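Long-range contacts in long form D7clu1 salivary protein (PDB 6V4C), which binds and sequesters adenine nucleotides, ADP and ATP most tightly, and so inhibits platelet aggregation and hemostasis while the mosquito feeds on blood: residues 72-82 against 121-132; 144-152 against 256-266. All coordinates share one frame; numbering follows the deposited sequence. Where two conformers were deposited one is given.

Contact 1. Residues 72-82 against 121-132. With EDO (1,2-ethanediol), chain K.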
# COMPACT_ATOMS: atom_id res chain seq x y z
N GLN A 72 -11.37 -4.72 -13.85
CA GLN A 72 -10.44 -3.61 -13.62
C GLN A 72 -10.45 -2.64 -14.80
O GLN A 72 -10.41 -1.42 -14.60
CB GLN A 72 -9.03 -4.15 -13.37
CG GLN A 72 -7.99 -3.06 -13.14
CD GLN A 72 -8.18 -2.33 -11.82
OE1 GLN A 72 -8.72 -2.88 -10.86
NE2 GLN A 72 -7.74 -1.08 -11.77
N TYR A 73 -10.50 -3.17 -16.02
CA TYR A 73 -10.56 -2.29 -17.19
C TYR A 73 -11.85 -1.48 -17.20
O TYR A 73 -11.85 -0.27 -17.45
CB TYR A 73 -10.43 -3.10 -18.48
CG TYR A 73 -10.79 -2.27 -19.70
CD1 TYR A 73 -9.88 -1.38 -20.25
CD2 TYR A 73 -12.06 -2.35 -20.27
CE1 TYR A 73 -10.21 -0.61 -21.34
CE2 TYR A 73 -12.40 -1.58 -21.37
CZ TYR A 73 -11.47 -0.71 -21.90
OH TYR A 73 -11.79 0.06 -22.99
N GLU A 74 -12.98 -2.15 -16.93
CA GLU A 74 -14.27 -1.48 -16.99
C GLU A 74 -14.39 -0.39 -15.94
O GLU A 74 -15.09 0.61 -16.15
CB GLU A 74 -15.40 -2.49 -16.82
CG GLU A 74 -15.57 -3.43 -18.00
CD GLU A 74 -16.04 -2.72 -19.25
OE1 GLU A 74 -16.94 -1.86 -19.15
OE2 GLU A 74 -15.51 -3.02 -20.34
N ALA A 75 -13.72 -0.56 -14.79
CA ALA A 75 -13.88 0.39 -13.70
C ALA A 75 -13.30 1.76 -14.02
O ALA A 75 -13.72 2.76 -13.44
CB ALA A 75 -13.26 -0.18 -12.42
N TYR A 76 -12.33 1.82 -14.93
CA TYR A 76 -11.63 3.07 -15.24
C TYR A 76 -11.45 3.26 -16.74
O TYR A 76 -10.44 3.82 -17.17
CB TYR A 76 -10.29 3.15 -14.51
CG TYR A 76 -10.41 3.03 -13.01
CD1 TYR A 76 -10.60 4.15 -12.22
CD2 TYR A 76 -10.35 1.79 -12.39
CE1 TYR A 76 -10.72 4.05 -10.84
CE2 TYR A 76 -10.47 1.67 -11.02
CZ TYR A 76 -10.66 2.80 -10.25
OH TYR A 76 -10.78 2.69 -8.88
N LYS A 77 -12.41 2.81 -17.54
CA LYS A 77 -12.28 2.94 -18.98
C LYS A 77 -12.31 4.39 -19.43
O LYS A 77 -11.69 4.74 -20.44
CB LYS A 77 -13.37 2.13 -19.70
CG LYS A 77 -14.75 2.78 -19.71
N SER A 78 -13.00 5.26 -18.69
CA SER A 78 -13.02 6.67 -19.03
C SER A 78 -11.69 7.36 -18.79
O SER A 78 -11.53 8.52 -19.19
CB SER A 78 -14.13 7.39 -18.25
OG SER A 78 -13.86 7.38 -16.86
N ASP A 79 -10.73 6.68 -18.15
CA ASP A 79 -9.45 7.27 -17.82
C ASP A 79 -8.24 6.46 -18.25
O ASP A 79 -7.16 7.05 -18.41
CB ASP A 79 -9.35 7.53 -16.31
CG ASP A 79 -10.27 8.64 -15.84
OD1 ASP A 79 -10.23 9.73 -16.45
OD2 ASP A 79 -11.04 8.42 -14.88
N ASN A 80 -8.36 5.15 -18.45
CA ASN A 80 -7.19 4.33 -18.75
C ASN A 80 -6.64 4.56 -20.15
O ASN A 80 -5.49 4.21 -20.41
CB ASN A 80 -7.46 2.84 -18.49
CG ASN A 80 -8.68 2.32 -19.24
OD1 ASN A 80 -8.99 2.77 -20.34
ND2 ASN A 80 -9.37 1.36 -18.64
N GLY A 81 -7.44 5.14 -21.05
CA GLY A 81 -6.96 5.42 -22.39
C GLY A 81 -6.76 4.19 -23.26
O GLY A 81 -5.99 4.24 -24.23
N VAL A 82 -7.45 3.10 -22.95
CA VAL A 82 -7.34 1.84 -23.68
C VAL A 82 -8.69 1.56 -24.34
O VAL A 82 -9.73 1.67 -23.70
CB VAL A 82 -6.93 0.68 -22.76
CG1 VAL A 82 -6.82 -0.62 -23.55
CG2 VAL A 82 -5.62 0.99 -22.06
N VAL A 121 0.20 -1.24 -21.83
CA VAL A 121 -1.25 -1.32 -21.70
C VAL A 121 -1.64 -1.79 -20.30
O VAL A 121 -2.63 -1.31 -19.73
CB VAL A 121 -1.85 -2.21 -22.80
CG1 VAL A 121 -3.37 -2.18 -22.73
CG2 VAL A 121 -1.37 -1.74 -24.17
N LEU A 122 -0.89 -2.73 -19.73
CA LEU A 122 -1.20 -3.21 -18.39
C LEU A 122 -0.99 -2.12 -17.34
O LEU A 122 -1.78 -2.00 -16.40
CB LEU A 122 -0.36 -4.45 -18.06
CG LEU A 122 -0.80 -5.74 -18.74
CD1 LEU A 122 0.11 -6.89 -18.34
CD2 LEU A 122 -2.25 -6.05 -18.41
N GLU A 123 0.07 -1.32 -17.50
CA GLU A 123 0.28 -0.20 -16.59
C GLU A 123 -0.88 0.77 -16.65
O GLU A 123 -1.24 1.39 -15.63
CB GLU A 123 1.60 0.50 -16.93
CG GLU A 123 2.83 -0.18 -16.37
CD GLU A 123 4.08 0.11 -17.17
OE1 GLU A 123 4.16 -0.34 -18.33
OE2 GLU A 123 4.97 0.81 -16.64
N LYS A 124 -1.50 0.93 -17.82
CA LYS A 124 -2.63 1.84 -17.95
C LYS A 124 -3.88 1.26 -17.31
O LYS A 124 -4.60 1.95 -16.59
CB LYS A 124 -2.87 2.19 -19.41
CG LYS A 124 -1.78 3.05 -20.03
CD LYS A 124 -2.08 3.37 -21.49
CE LYS A 124 -1.03 4.28 -22.08
NZ LYS A 124 -1.37 4.67 -23.48
N ILE A 125 -4.16 -0.02 -17.57
CA ILE A 125 -5.36 -0.64 -17.02
C ILE A 125 -5.30 -0.70 -15.50
O ILE A 125 -6.31 -0.49 -14.81
CB ILE A 125 -5.59 -2.03 -17.65
CG1 ILE A 125 -6.00 -1.87 -19.12
CG2 ILE A 125 -6.65 -2.80 -16.88
CD1 ILE A 125 -6.38 -3.17 -19.80
N TYR A 126 -4.12 -0.96 -14.94
CA TYR A 126 -3.94 -1.02 -13.50
C TYR A 126 -3.46 0.30 -12.90
O TYR A 126 -2.91 0.31 -11.79
CB TYR A 126 -3.04 -2.20 -13.12
CG TYR A 126 -3.78 -3.52 -13.26
CD1 TYR A 126 -3.92 -4.12 -14.50
CD2 TYR A 126 -4.36 -4.14 -12.16
CE1 TYR A 126 -4.61 -5.31 -14.64
CE2 TYR A 126 -5.04 -5.33 -12.29
CZ TYR A 126 -5.17 -5.91 -13.53
OH TYR A 126 -5.85 -7.10 -13.67
N LEU A 127 -3.66 1.40 -13.62
CA LEU A 127 -3.56 2.75 -13.05
C LEU A 127 -2.16 3.05 -12.50
O LEU A 127 -2.01 3.87 -11.60
CB LEU A 127 -4.64 3.00 -12.00
CG LEU A 127 -6.02 2.43 -12.35
CD1 LEU A 127 -7.05 2.73 -11.28
CD2 LEU A 127 -6.49 2.91 -13.72
N LEU A 128 -1.14 2.39 -13.04
CA LEU A 128 0.24 2.71 -12.69
C LEU A 128 0.89 3.68 -13.67
O LEU A 128 1.91 4.29 -13.33
CB LEU A 128 1.07 1.43 -12.59
CG LEU A 128 0.71 0.50 -11.43
CD1 LEU A 128 1.45 -0.82 -11.55
CD2 LEU A 128 1.01 1.16 -10.10
N ASP A 129 0.32 3.83 -14.86
CA ASP A 129 0.79 4.84 -15.80
C ASP A 129 0.62 6.23 -15.19
O ASP A 129 -0.43 6.54 -14.64
CB ASP A 129 -0.02 4.73 -17.09
CG ASP A 129 0.35 5.79 -18.10
OD1 ASP A 129 1.31 5.58 -18.87
OD2 ASP A 129 -0.33 6.84 -18.12
N SER A 130 1.66 7.05 -15.31
CA SER A 130 1.68 8.33 -14.60
C SER A 130 0.53 9.23 -15.01
O SER A 130 -0.09 9.89 -14.16
CB SER A 130 3.02 9.03 -14.81
OG SER A 130 3.22 9.35 -16.17
N SER A 131 0.21 9.28 -16.31
CA SER A 131 -0.86 10.16 -16.77
C SER A 131 -2.23 9.66 -16.34
O SER A 131 -3.09 10.45 -15.94
CB SER A 131 -0.79 10.33 -18.29
OG SER A 131 0.40 11.01 -18.65
N VAL A 132 -2.46 8.35 -16.43
CA VAL A 132 -3.73 7.79 -15.98
C VAL A 132 -3.90 8.00 -14.48
O VAL A 132 -4.95 8.47 -14.01
CB VAL A 132 -3.84 6.30 -16.36
CG1 VAL A 132 -5.08 5.68 -15.73
CG2 VAL A 132 -3.87 6.14 -17.87
C1 EDO K . -3.79 7.67 -21.07
O1 EDO K . -2.53 8.24 -20.92
C2 EDO K . -4.61 8.82 -20.88
O2 EDO K . -5.91 8.66 -20.79
O HOH W 1 -8.80 0.12 -15.86
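Leu127 CD1 sits over the centre of one face of the Tyr76 ring, 3.5 Å from the centroid, with Gln72 O in plane at that ring's edge. Gln72 CG lies over one face of the Tyr126 ring, offset toward the rim and 3.8 Å from Tyr126 CE2; Leu122 O is at the edge. The Tyr73 ring carries Lys77 CB on one face, meets Ile125 CD1 obliquely, and has Val82 O at its edge, bonded by Tyr73 OH (2.7 Å). The bend of Gln72 at chi2 (69°) swings the amide toward Ile125 O, and chi3 (27°) leaves its plane 14° from the Tyr126 ring. Its NE2 makes a weak bond to Ile125 O (3.4 Å); OE1 accepts from Met6 N. A water bonded to Gln72 O, Ile125 O and Asn80 ND2 bridges the two backbones. Val82 packs CG1 on Val121 CG1 and CG2 on Ile125 CG1, and Val132 CG2 lies on Asp79 O. An Asx turn, Val82 N to Asn80 OD1 (3.0 Å), and a Schellman C-cap with Leu127 at C-prime shape the contact. It joins the end of helix 66-75 and the turn after it to helices 121-125 and 130-139 of an all-helical PBP/GOBP protein.

Contact 2. Residues 144-152 against 256-266. With ADP (adenosine-5'-diphosphate), chain B.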
# COMPACT_ATOMS: atom_id res chain seq x y z
N LYS A 144 -6.39 9.21 -1.65
CA LYS A 144 -5.14 9.81 -1.20
C LYS A 144 -4.13 9.80 -2.34
O LYS A 144 -3.72 8.71 -2.77
CB LYS A 144 -4.57 9.05 -0.01
CG LYS A 144 -3.37 9.74 0.64
CD LYS A 144 -2.51 8.79 1.45
CE LYS A 144 -1.52 8.04 0.58
NZ LYS A 144 -0.47 8.94 -0.00
N PRO A 145 -3.71 10.96 -2.85
CA PRO A 145 -2.73 10.95 -3.95
C PRO A 145 -1.31 10.86 -3.40
O PRO A 145 -1.12 10.86 -2.18
CB PRO A 145 -2.97 12.30 -4.62
CG PRO A 145 -3.35 13.20 -3.47
CD PRO A 145 -4.10 12.33 -2.47
N LYS A 146 -0.31 10.78 -4.27
CA LYS A 146 1.05 10.82 -3.76
C LYS A 146 1.41 12.24 -3.35
O LYS A 146 0.80 13.21 -3.81
CB LYS A 146 2.04 10.24 -4.77
CG LYS A 146 2.79 11.24 -5.63
CD LYS A 146 3.86 10.53 -6.46
CE LYS A 146 4.52 11.47 -7.47
NZ LYS A 146 3.57 11.90 -8.54
N GLY A 147 2.37 12.36 -2.44
CA GLY A 147 2.82 13.65 -1.97
C GLY A 147 2.20 14.12 -0.67
O GLY A 147 2.67 15.12 -0.11
N ILE A 148 1.17 13.44 -0.18
CA ILE A 148 0.57 13.74 1.11
C ILE A 148 0.53 12.47 1.94
O ILE A 148 0.25 11.38 1.41
CB ILE A 148 -0.84 14.37 0.95
CG1 ILE A 148 -1.39 14.82 2.31
CG2 ILE A 148 -1.80 13.39 0.28
CD1 ILE A 148 -2.71 15.58 2.21
N SER A 149 0.82 12.59 3.23
CA SER A 149 0.84 11.40 4.08
C SER A 149 -0.59 10.94 4.37
O SER A 149 -1.56 11.68 4.22
CB SER A 149 1.58 11.67 5.39
OG SER A 149 0.75 12.26 6.37
N ILE A 150 -0.70 9.67 4.77
CA ILE A 150 -2.01 9.11 5.07
C ILE A 150 -2.62 9.80 6.29
O ILE A 150 -3.83 10.04 6.35
CB ILE A 150 -1.93 7.58 5.23
CG1 ILE A 150 -3.30 6.98 5.55
CG2 ILE A 150 -0.93 7.20 6.31
CD1 ILE A 150 -4.33 7.15 4.45
N PHE A 151 -1.78 10.15 7.27
CA PHE A 151 -2.29 10.81 8.47
C PHE A 151 -2.77 12.22 8.17
O PHE A 151 -3.80 12.66 8.69
CB PHE A 151 -1.23 10.81 9.57
CG PHE A 151 -0.81 9.44 10.01
CD1 PHE A 151 -1.58 8.72 10.91
CD2 PHE A 151 0.33 8.85 9.50
CE1 PHE A 151 -1.21 7.45 11.30
CE2 PHE A 151 0.71 7.58 9.89
CZ PHE A 151 -0.06 6.88 10.79
N ARG A 152 -2.02 12.95 7.34
CA ARG A 152 -2.45 14.30 6.96
C ARG A 152 -3.69 14.24 6.07
O ARG A 152 -4.61 15.05 6.22
CB ARG A 152 -1.30 15.02 6.26
CG ARG A 152 -1.64 16.41 5.73
CD ARG A 152 -2.08 17.34 6.84
NE ARG A 152 -2.39 18.68 6.32
CZ ARG A 152 -3.02 19.62 7.01
NH1 ARG A 152 -3.40 19.39 8.26
NH2 ARG A 152 -3.26 20.80 6.45
N LEU A 256 4.95 4.67 13.84
CA LEU A 256 3.98 5.46 13.09
C LEU A 256 4.64 6.60 12.33
O LEU A 256 4.27 6.88 11.18
CB LEU A 256 2.90 5.99 14.03
CG LEU A 256 1.48 5.58 13.65
CD1 LEU A 256 1.34 4.07 13.68
CD2 LEU A 256 0.48 6.24 14.57
N ASP A 257 5.62 7.27 12.94
CA ASP A 257 6.30 8.37 12.25
C ASP A 257 6.94 7.89 10.95
O ASP A 257 6.86 8.57 9.93
CB ASP A 257 7.37 8.99 13.15
CG ASP A 257 6.78 9.83 14.27
OD1 ASP A 257 5.63 10.30 14.13
OD2 ASP A 257 7.47 10.03 15.29
N TYR A 258 7.57 6.71 10.98
CA TYR A 258 8.22 6.21 9.78
C TYR A 258 7.20 5.75 8.75
O TYR A 258 7.37 5.99 7.54
CB TYR A 258 9.19 5.09 10.14
CG TYR A 258 10.16 4.73 9.05
CD1 TYR A 258 10.76 5.71 8.27
CD2 TYR A 258 10.49 3.40 8.80
CE1 TYR A 258 11.66 5.38 7.27
CE2 TYR A 258 11.38 3.06 7.81
CZ TYR A 258 11.96 4.05 7.05
OH TYR A 258 12.86 3.71 6.06
N ILE A 259 6.11 5.11 9.19
CA ILE A 259 5.00 4.82 8.29
C ILE A 259 4.52 6.10 7.61
O ILE A 259 4.31 6.14 6.39
CB ILE A 259 3.86 4.11 9.04
CG1 ILE A 259 4.25 2.67 9.40
CG2 ILE A 259 2.59 4.13 8.20
CD1 ILE A 259 3.27 1.98 10.33
N GLU A 260 4.33 7.16 8.40
CA GLU A 260 3.83 8.42 7.85
C GLU A 260 4.75 8.96 6.76
O GLU A 260 4.30 9.34 5.68
CB GLU A 260 3.65 9.45 8.95
CG GLU A 260 3.17 10.79 8.41
CD GLU A 260 2.58 11.69 9.46
OE1 GLU A 260 2.89 11.51 10.66
OE2 GLU A 260 1.80 12.59 9.08
N VAL A 261 6.06 9.00 7.04
CA VAL A 261 7.01 9.51 6.06
C VAL A 261 6.96 8.69 4.78
O VAL A 261 6.98 9.25 3.67
CB VAL A 261 8.43 9.57 6.66
CG1 VAL A 261 9.47 9.75 5.57
CG2 VAL A 261 8.53 10.69 7.67
N ARG A 262 6.89 7.37 4.90
CA ARG A 262 6.87 6.51 3.72
C ARG A 262 5.56 6.60 2.95
O ARG A 262 5.55 6.31 1.75
CB ARG A 262 7.14 5.06 4.13
CG ARG A 262 8.52 4.82 4.72
CD ARG A 262 8.47 3.72 5.78
NE ARG A 262 7.99 2.45 5.25
CZ ARG A 262 7.44 1.49 5.99
NH1 ARG A 262 7.27 1.65 7.30
NH2 ARG A 262 7.04 0.36 5.41
N SER A 263 4.47 7.00 3.60
CA SER A 263 3.16 7.02 2.96
C SER A 263 3.01 8.14 1.94
O SER A 263 2.06 8.10 1.15
CB SER A 263 2.04 7.11 4.00
OG SER A 263 1.94 8.42 4.56
N GLU A 264 3.91 9.12 1.93
CA GLU A 264 3.84 10.17 0.92
C GLU A 264 4.24 9.64 -0.46
O GLU A 264 3.77 10.15 -1.48
CB GLU A 264 4.70 11.37 1.32
CG GLU A 264 4.22 12.06 2.58
CD GLU A 264 4.86 13.43 2.77
OE1 GLU A 264 5.77 13.77 1.99
OE2 GLU A 264 4.45 14.15 3.70
N ASN A 265 5.10 8.62 -0.50
CA ASN A 265 5.51 8.00 -1.75
C ASN A 265 5.92 6.57 -1.42
O ASN A 265 6.97 6.35 -0.81
CB ASN A 265 6.67 8.77 -2.38
CG ASN A 265 7.00 8.28 -3.78
OD1 ASN A 265 7.05 7.08 -4.04
ND2 ASN A 265 7.21 9.21 -4.70
N TYR A 266 5.09 5.60 -1.83
CA TYR A 266 5.26 4.22 -1.40
C TYR A 266 6.58 3.60 -1.86
O TYR A 266 6.99 2.57 -1.32
CB TYR A 266 4.07 3.37 -1.85
CG TYR A 266 2.76 3.79 -1.24
CD1 TYR A 266 2.68 4.24 0.08
CD2 TYR A 266 1.58 3.76 -1.98
CE1 TYR A 266 1.48 4.63 0.64
CE2 TYR A 266 0.37 4.15 -1.43
CZ TYR A 266 0.33 4.58 -0.12
OH TYR A 266 -0.87 4.97 0.43
PB ADP B . 6.39 9.28 -11.43
O1B ADP B . 5.94 10.43 -12.03
O2B ADP B . 7.74 8.97 -11.68
O3B ADP B . 5.59 8.20 -11.74
PA ADP B . 7.77 9.53 -8.89
O1A ADP B . 8.42 10.82 -8.51
O2A ADP B . 8.74 8.66 -9.43
O3A ADP B . 6.62 9.70 -9.91
O5' ADP B . 6.86 8.74 -7.96
C5' ADP B . 6.15 7.60 -8.39
C4' ADP B . 5.78 6.70 -7.23
O4' ADP B . 4.57 7.10 -6.63
C3' ADP B . 5.39 5.27 -7.55
O3' ADP B . 6.49 4.43 -7.66
C2' ADP B . 4.41 4.86 -6.46
O2' ADP B . 5.03 4.07 -5.53
C1' ADP B . 4.13 6.15 -5.76
N9 ADP B . 2.75 6.41 -5.49
C8 ADP B . 1.79 6.43 -6.40
N7 ADP B . 0.65 6.74 -5.94
C5 ADP B . 0.84 6.92 -4.63
C6 ADP B . 0.01 7.27 -3.57
N6 ADP B . -1.26 7.49 -3.68
N1 ADP B . 0.52 7.36 -2.37
C2 ADP B . 1.79 7.13 -2.22
N3 ADP B . 2.66 6.82 -3.12
C4 ADP B . 2.15 6.73 -4.32
O HOH W 2 2.00 15.09 4.19
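The adenine end of the ADP pocket is built where the loop before helix 150-158 meets the end of helix 249-263. Lys144 NZ finds four acceptors, Ser263 O (2.9 Å), Pro145 O, Ile148 O and adenine N1 (3.0 Å), one more than its N-H groups, so at least one N-H is shared. Its chain, bent at chi3 (84°) and chi4 (67°), curls the ammonium among these acceptors, and the protein carbonyls probably help keep it charged. Lys144 O takes a weak bond from N6 of the base, and Tyr266 N donates to N3. The Tyr266 ring lies nearly parallel against one face of the adenine, C2 over its centre, while Lys146 CB touches C4 and C5 from the opposite face; Tyr266 OH is bonded to Glu9. Gly147 N, in a type II turn from Pro145 to Ile148, reaches Glu264 O at 2.8 Å, nearly straight (173°) and on a lone pair.

Farther from the ligand, Ser263 OG accepts from Ile150 N (2.9 Å) and donates to Glu260 O, joining the two helix ends. Ser149 is the N-cap of helix 150-158: its OG accepts from Arg152 N and donates to the anti lone pair of Glu260 OE2 (2.9 Å). Glu260 OE1 pairs with Arg170. A water spans Ser149 N and Glu264 OE2. Phe151 then packs obliquely on helix 249-263, CD2 3.4 Å from Glu260 CB and CZ 3.5 Å from Leu256 CG. Phe151 also touches the loop residue Met191; Arg152, paired with Asp161, and Glu260 rest on Glu292 and Leu289 of helix 279-292.

Contact 2 lies nearer the middle of the chain, its centre about 10 Å from the chain centre, against about 18 Å for contact 1; both are partly buried. They share no helix, but contact 1 closes before contact 2 opens, and helices 130-139 and 150-158 follow each other in sequence. Residues 72-82 and 121-132 meet through apolar packing, including two CH-pi contacts, with a water and one weak amide bond between them. Residues 144-152 and 256-266 are tied by direct hydrogen bonds, two of the four close to the adenine. Residues 121-132 include Ser130 of the ADP site and lead into Arg133 and Tyr137, though the Leu127 side chain is still about 9 Å from the nucleotide.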